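Long-range contact in probable M18-family aminopeptidase 1 (Thermotoga maritima, PDB 2GLF), which probably acts as a zinc-dependent aminopeptidase, a metallopeptidase of family M18 that removes residues from the N-terminal end of peptides: residues A[317-331]-A[410-424]. Numbering follows the deposited sequence.
Sequences LENTSVISGDVCAAV and RGSDVIDMGPALLGM. With MN (manganese (II) ion), chain E.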
loop_
_atom_site.group_PDB
_atom_site.type_symbol
_atom_site.label_atom_id
_atom_site.label_comp_id
_atom_site.label_asym_id
_atom_site.label_seq_id
_atom_site.Cartn_x
_atom_site.Cartn_y
_atom_site.Cartn_z
ATOM N N LEU A 317 46.939 -35.859 1.145
ATOM C CA LEU A 317 46.054 -34.722 0.892
ATOM C C LEU A 317 46.830 -33.413 0.763
ATOM O O LEU A 317 46.412 -32.517 0.035
ATOM C CB LEU A 317 45.019 -34.591 2.010
ATOM C CG LEU A 317 44.032 -35.751 2.153
ATOM C CD1 LEU A 317 43.408 -35.722 3.550
ATOM C CD2 LEU A 317 42.974 -35.667 1.059
ATOM N N GLU A 318 47.950 -33.309 1.478
ATOM C CA GLU A 318 48.813 -32.124 1.447
ATOM C C GLU A 318 49.196 -31.830 -0.007
ATOM O O GLU A 318 49.197 -30.683 -0.456
ATOM C CB GLU A 318 50.072 -32.390 2.269
ATOM C CG GLU A 318 50.409 -31.298 3.254
ATOM C CD GLU A 318 50.624 -29.967 2.584
ATOM O OE1 GLU A 318 49.660 -29.443 1.985
ATOM O OE2 GLU A 318 51.760 -29.451 2.655
ATOM N N ASN A 319 49.553 -32.887 -0.724
ATOM C CA ASN A 319 49.875 -32.785 -2.136
ATOM C C ASN A 319 48.523 -33.150 -2.731
ATOM O O ASN A 319 47.543 -33.246 -1.991
ATOM C CB ASN A 319 50.936 -33.813 -2.520
ATOM C CG ASN A 319 52.176 -33.726 -1.641
ATOM O OD1 ASN A 319 52.776 -32.659 -1.495
ATOM N ND2 ASN A 319 52.563 -34.850 -1.053
ATOM N N THR A 320 48.446 -33.366 -4.036
ATOM C CA THR A 320 47.160 -33.702 -4.656
ATOM C C THR A 320 46.409 -32.448 -5.073
ATOM O O THR A 320 45.912 -31.692 -4.247
ATOM C CB THR A 320 46.213 -34.507 -3.708
ATOM O OG1 THR A 320 46.791 -35.786 -3.411
ATOM C CG2 THR A 320 44.843 -34.701 -4.357
ATOM N N SER A 321 46.336 -32.241 -6.376
ATOM C CA SER A 321 45.638 -31.101 -6.920
ATOM C C SER A 321 44.236 -31.583 -7.246
ATOM O O SER A 321 44.064 -32.638 -7.861
ATOM C CB SER A 321 46.346 -30.625 -8.181
ATOM O OG SER A 321 47.732 -30.472 -7.934
ATOM N N VAL A 322 43.233 -30.830 -6.812
ATOM C CA VAL A 322 41.852 -31.207 -7.078
ATOM C C VAL A 322 41.189 -30.213 -8.019
ATOM O O VAL A 322 41.254 -29.002 -7.820
ATOM C CB VAL A 322 41.019 -31.295 -5.766
ATOM C CG1 VAL A 322 39.569 -31.609 -6.087
ATOM C CG2 VAL A 322 41.587 -32.367 -4.854
ATOM N N ILE A 323 40.581 -30.743 -9.068
ATOM C CA ILE A 323 39.867 -29.930 -10.034
ATOM C C ILE A 323 38.398 -30.219 -9.768
ATOM O O ILE A 323 37.943 -31.357 -9.919
ATOM C CB ILE A 323 40.169 -30.340 -11.488
ATOM C CG1 ILE A 323 41.670 -30.254 -11.763
ATOM C CG2 ILE A 323 39.370 -29.450 -12.450
ATOM C CD1 ILE A 323 42.214 -28.872 -11.712
ATOM N N SER A 324 37.671 -29.195 -9.337
ATOM C CA SER A 324 36.246 -29.312 -9.066
ATOM C C SER A 324 35.527 -29.192 -10.411
ATOM O O SER A 324 35.365 -28.092 -10.939
ATOM C CB SER A 324 35.811 -28.186 -8.130
ATOM O OG SER A 324 34.429 -28.261 -7.844
ATOM N N GLY A 325 35.107 -30.322 -10.968
ATOM C CA GLY A 325 34.437 -30.295 -12.256
ATOM C C GLY A 325 32.937 -30.051 -12.216
ATOM O O GLY A 325 32.157 -30.983 -12.018
ATOM N N ASP A 326 32.534 -28.796 -12.403
ATOM C CA ASP A 326 31.122 -28.431 -12.411
ATOM C C ASP A 326 30.903 -27.319 -13.438
ATOM O O ASP A 326 31.838 -26.617 -13.815
ATOM C CB ASP A 326 30.675 -27.985 -11.017
ATOM C CG ASP A 326 29.183 -28.189 -10.788
ATOM O OD1 ASP A 326 28.736 -28.084 -9.631
ATOM O OD2 ASP A 326 28.454 -28.458 -11.763
ATOM N N VAL A 327 29.665 -27.166 -13.888
ATOM C CA VAL A 327 29.310 -26.178 -14.904
ATOM C C VAL A 327 29.059 -24.773 -14.379
ATOM O O VAL A 327 28.684 -24.586 -13.224
ATOM C CB VAL A 327 28.036 -26.609 -15.647
ATOM C CG1 VAL A 327 28.226 -27.981 -16.284
ATOM C CG2 VAL A 327 26.871 -26.637 -14.668
ATOM N N CYS A 328 29.264 -23.788 -15.242
ATOM C CA CYS A 328 29.014 -22.399 -14.883
ATOM C C CYS A 328 27.918 -21.914 -15.825
ATOM O O CYS A 328 27.439 -22.676 -16.670
ATOM C CB CYS A 328 30.275 -21.547 -15.045
ATOM S SG CYS A 328 30.990 -21.609 -16.701
ATOM N N ALA A 329 27.521 -20.653 -15.685
ATOM C CA ALA A 329 26.459 -20.098 -16.512
ATOM C C ALA A 329 27.009 -19.241 -17.633
ATOM O O ALA A 329 27.785 -18.327 -17.393
ATOM C CB ALA A 329 25.517 -19.281 -15.646
ATOM N N ALA A 330 26.615 -19.548 -18.861
ATOM C CA ALA A 330 27.056 -18.781 -20.019
ATOM C C ALA A 330 26.105 -17.590 -20.140
ATOM O O ALA A 330 25.041 -17.594 -19.517
ATOM C CB ALA A 330 26.987 -19.641 -21.263
ATOM N N VAL A 331 26.460 -16.567 -20.915
ATOM C CA VAL A 331 25.549 -15.432 -21.017
ATOM C C VAL A 331 24.376 -15.808 -21.902
ATOM O O VAL A 331 24.551 -16.345 -22.996
ATOM C CB VAL A 331 26.219 -14.151 -21.591
ATOM C CG1 VAL A 331 27.425 -13.762 -20.752
ATOM C CG2 VAL A 331 26.616 -14.372 -23.015
ATOM N N ARG A 410 39.786 -30.606 3.225
ATOM C CA ARG A 410 40.630 -31.739 3.581
ATOM C C ARG A 410 42.125 -31.499 3.406
ATOM O O ARG A 410 42.912 -32.448 3.399
ATOM C CB ARG A 410 40.222 -32.977 2.790
ATOM C CG ARG A 410 38.785 -33.390 3.016
ATOM C CD ARG A 410 38.564 -34.805 2.535
ATOM N NE ARG A 410 37.229 -34.981 1.977
ATOM C CZ ARG A 410 36.102 -34.815 2.656
ATOM N NH1 ARG A 410 36.140 -34.468 3.935
ATOM N NH2 ARG A 410 34.941 -34.985 2.046
ATOM N N GLY A 411 42.516 -30.239 3.243
ATOM C CA GLY A 411 43.926 -29.929 3.124
ATOM C C GLY A 411 44.553 -29.762 1.758
ATOM O O GLY A 411 45.720 -29.373 1.678
ATOM N N SER A 412 43.819 -30.042 0.686
ATOM C CA SER A 412 44.389 -29.895 -0.654
ATOM C C SER A 412 43.822 -28.703 -1.412
ATOM O O SER A 412 42.723 -28.241 -1.120
ATOM C CB SER A 412 44.178 -31.176 -1.465
ATOM O OG SER A 412 42.826 -31.581 -1.439
ATOM N N ASP A 413 44.586 -28.209 -2.384
ATOM C CA ASP A 413 44.179 -27.069 -3.202
ATOM C C ASP A 413 43.167 -27.473 -4.268
ATOM O O ASP A 413 43.322 -28.498 -4.934
ATOM C CB ASP A 413 45.408 -26.434 -3.849
ATOM C CG ASP A 413 46.220 -25.614 -2.863
ATOM O OD1 ASP A 413 45.935 -24.408 -2.704
ATOM O OD2 ASP A 413 47.133 -26.177 -2.229
ATOM N N VAL A 414 42.130 -26.653 -4.420
ATOM C CA VAL A 414 41.064 -26.916 -5.377
ATOM C C VAL A 414 40.775 -25.719 -6.275
ATOM O O VAL A 414 41.134 -24.585 -5.952
ATOM C CB VAL A 414 39.775 -27.282 -4.643
ATOM C CG1 VAL A 414 38.783 -27.916 -5.607
ATOM C CG2 VAL A 414 40.103 -28.202 -3.480
ATOM N N ILE A 415 40.113 -25.989 -7.398
ATOM C CA ILE A 415 39.752 -24.965 -8.383
ATOM C C ILE A 415 38.564 -25.447 -9.212
ATOM O O ILE A 415 38.606 -26.527 -9.794
ATOM C CB ILE A 415 40.933 -24.668 -9.352
ATOM C CG1 ILE A 415 40.545 -23.581 -10.356
ATOM C CG2 ILE A 415 41.324 -25.932 -10.100
ATOM C CD1 ILE A 415 40.284 -22.242 -9.728
ATOM N N ASP A 416 37.502 -24.648 -9.257
ATOM C CA ASP A 416 36.317 -25.005 -10.032
ATOM C C ASP A 416 36.626 -24.844 -11.517
ATOM O O ASP A 416 37.228 -23.852 -11.930
ATOM C CB ASP A 416 35.138 -24.110 -9.652
ATOM C CG ASP A 416 34.797 -24.191 -8.177
ATOM O OD1 ASP A 416 35.320 -23.371 -7.388
ATOM O OD2 ASP A 416 34.012 -25.087 -7.810
HETATM N N MSE A 417 36.208 -25.815 -12.322
HETATM C CA MSE A 417 36.468 -25.764 -13.752
HETATM C C MSE A 417 35.464 -26.623 -14.511
HETATM O O MSE A 417 35.112 -27.723 -14.081
HETATM C CB MSE A 417 37.888 -26.251 -14.017
HETATM C CG MSE A 417 38.448 -25.846 -15.355
HETATM SE SE MSE A 417 40.360 -26.097 -15.378
HETATM C CE MSE A 417 40.869 -24.452 -14.504
ATOM N N GLY A 418 34.998 -26.108 -15.641
ATOM C CA GLY A 418 34.027 -26.831 -16.439
ATOM C C GLY A 418 33.428 -25.959 -17.526
ATOM O O GLY A 418 33.794 -24.793 -17.653
ATOM N N PRO A 419 32.504 -26.498 -18.334
ATOM C CA PRO A 419 31.876 -25.726 -19.411
ATOM C C PRO A 419 30.723 -24.818 -18.937
ATOM O O PRO A 419 30.214 -24.966 -17.818
ATOM C CB PRO A 419 31.417 -26.816 -20.376
ATOM C CG PRO A 419 30.990 -27.899 -19.448
ATOM C CD PRO A 419 32.099 -27.915 -18.400
ATOM N N ALA A 420 30.327 -23.879 -19.798
ATOM C CA ALA A 420 29.243 -22.949 -19.496
ATOM C C ALA A 420 27.934 -23.460 -20.085
ATOM O O ALA A 420 27.911 -23.947 -21.216
ATOM C CB ALA A 420 29.566 -21.572 -20.063
ATOM N N LEU A 421 26.845 -23.348 -19.326
ATOM C CA LEU A 421 25.543 -23.818 -19.804
ATOM C C LEU A 421 24.475 -22.733 -19.861
ATOM O O LEU A 421 24.530 -21.736 -19.146
ATOM C CB LEU A 421 24.994 -24.947 -18.919
ATOM C CG LEU A 421 25.740 -26.252 -18.689
ATOM C CD1 LEU A 421 24.849 -27.162 -17.881
ATOM C CD2 LEU A 421 26.101 -26.901 -20.004
ATOM N N LEU A 422 23.490 -22.969 -20.717
ATOM C CA LEU A 422 22.361 -22.077 -20.882
ATOM C C LEU A 422 21.154 -22.843 -20.350
ATOM O O LEU A 422 20.964 -24.003 -20.681
ATOM C CB LEU A 422 22.183 -21.743 -22.360
ATOM C CG LEU A 422 22.543 -20.314 -22.784
ATOM C CD1 LEU A 422 23.783 -19.838 -22.059
ATOM C CD2 LEU A 422 22.733 -20.268 -24.287
ATOM N N GLY A 423 20.356 -22.205 -19.502
ATOM C CA GLY A 423 19.194 -22.873 -18.949
ATOM C C GLY A 423 19.553 -23.968 -17.957
ATOM O O GLY A 423 18.954 -25.051 -17.961
HETATM N N MSE A 424 20.532 -23.702 -17.100
HETATM C CA MSE A 424 20.933 -24.689 -16.106
HETATM C C MSE A 424 19.715 -25.061 -15.242
HETATM O O MSE A 424 18.898 -24.211 -14.908
HETATM C CB MSE A 424 22.057 -24.121 -15.236
HETATM C CG MSE A 424 22.858 -25.168 -14.470
HETATM SE SE MSE A 424 24.319 -24.402 -13.422
HETATM C CE MSE A 424 23.805 -24.997 -11.645
HETATM MN MN MN E . 26.412 -28.646 -10.524
HETATM O O HOH W 1 47.308 -28.372 3.934
HETATM O O HOH W 2 47.270 -29.994 -2.906
HETATM O O HOH W 3 26.459 -26.614 -11.722
#
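Ile323 CD1 packs against Ile415 CG2 at 3.5 Å, the two side chains lying next to each other and pointing the same way, while the other Ile323 branch, CG2, reaches CB of selenomethionine Met417. On the opposite face, CG1 of Val322 and CG1 of Val414 pair at 3.8 Å. Farther along, Val327 crosses Leu421 at a slant, CG1 against CD1, and its CG2, between the backbone N and the carbonyl carbon (CG1 chi1 -58°), meets selenomethionine Met424, 3.6 Å from SE. Between the two layers the backbones run as neighbouring parallel strands of the mixed sheet, 321-329 beside 414-421. Ser324 straddles Asp416 with its backbone: N bonds to Ile415 O at 2.9 Å, and O takes Met417 N at 2.8 Å. After a bent bond from Asp326 N to Met417 O the regular pairing breaks at Asp326 and Gly418, then resumes with Cys328 N to Pro419 O and Leu421 N to Cys328 O.

The polar side-chain contacts, themselves buried, begin on the Val322-Val414 face. Ser324 OG, swung anti to its own N (chi1 180°), donates to Asp416 OD2 from above the carboxylate plane at 3.2 Å, and Thr402 also bonds that oxygen. With an alanine at Asp416, both hydroxyls would probably lose the acceptor they share. At the break, Asp326 turns away from strand 414-421 and binds manganese through both carboxylate oxygens, with His92, Asp249 and a water; Val327 N donates a bent hydrogen bond to Asp326 OD2 at 2.8 Å, which would restrict the carboxylate's rotation. The apolar, hydrogen-bonded strand pair thus carries a metal ligand at its break, consistent with a metallopeptidase active site.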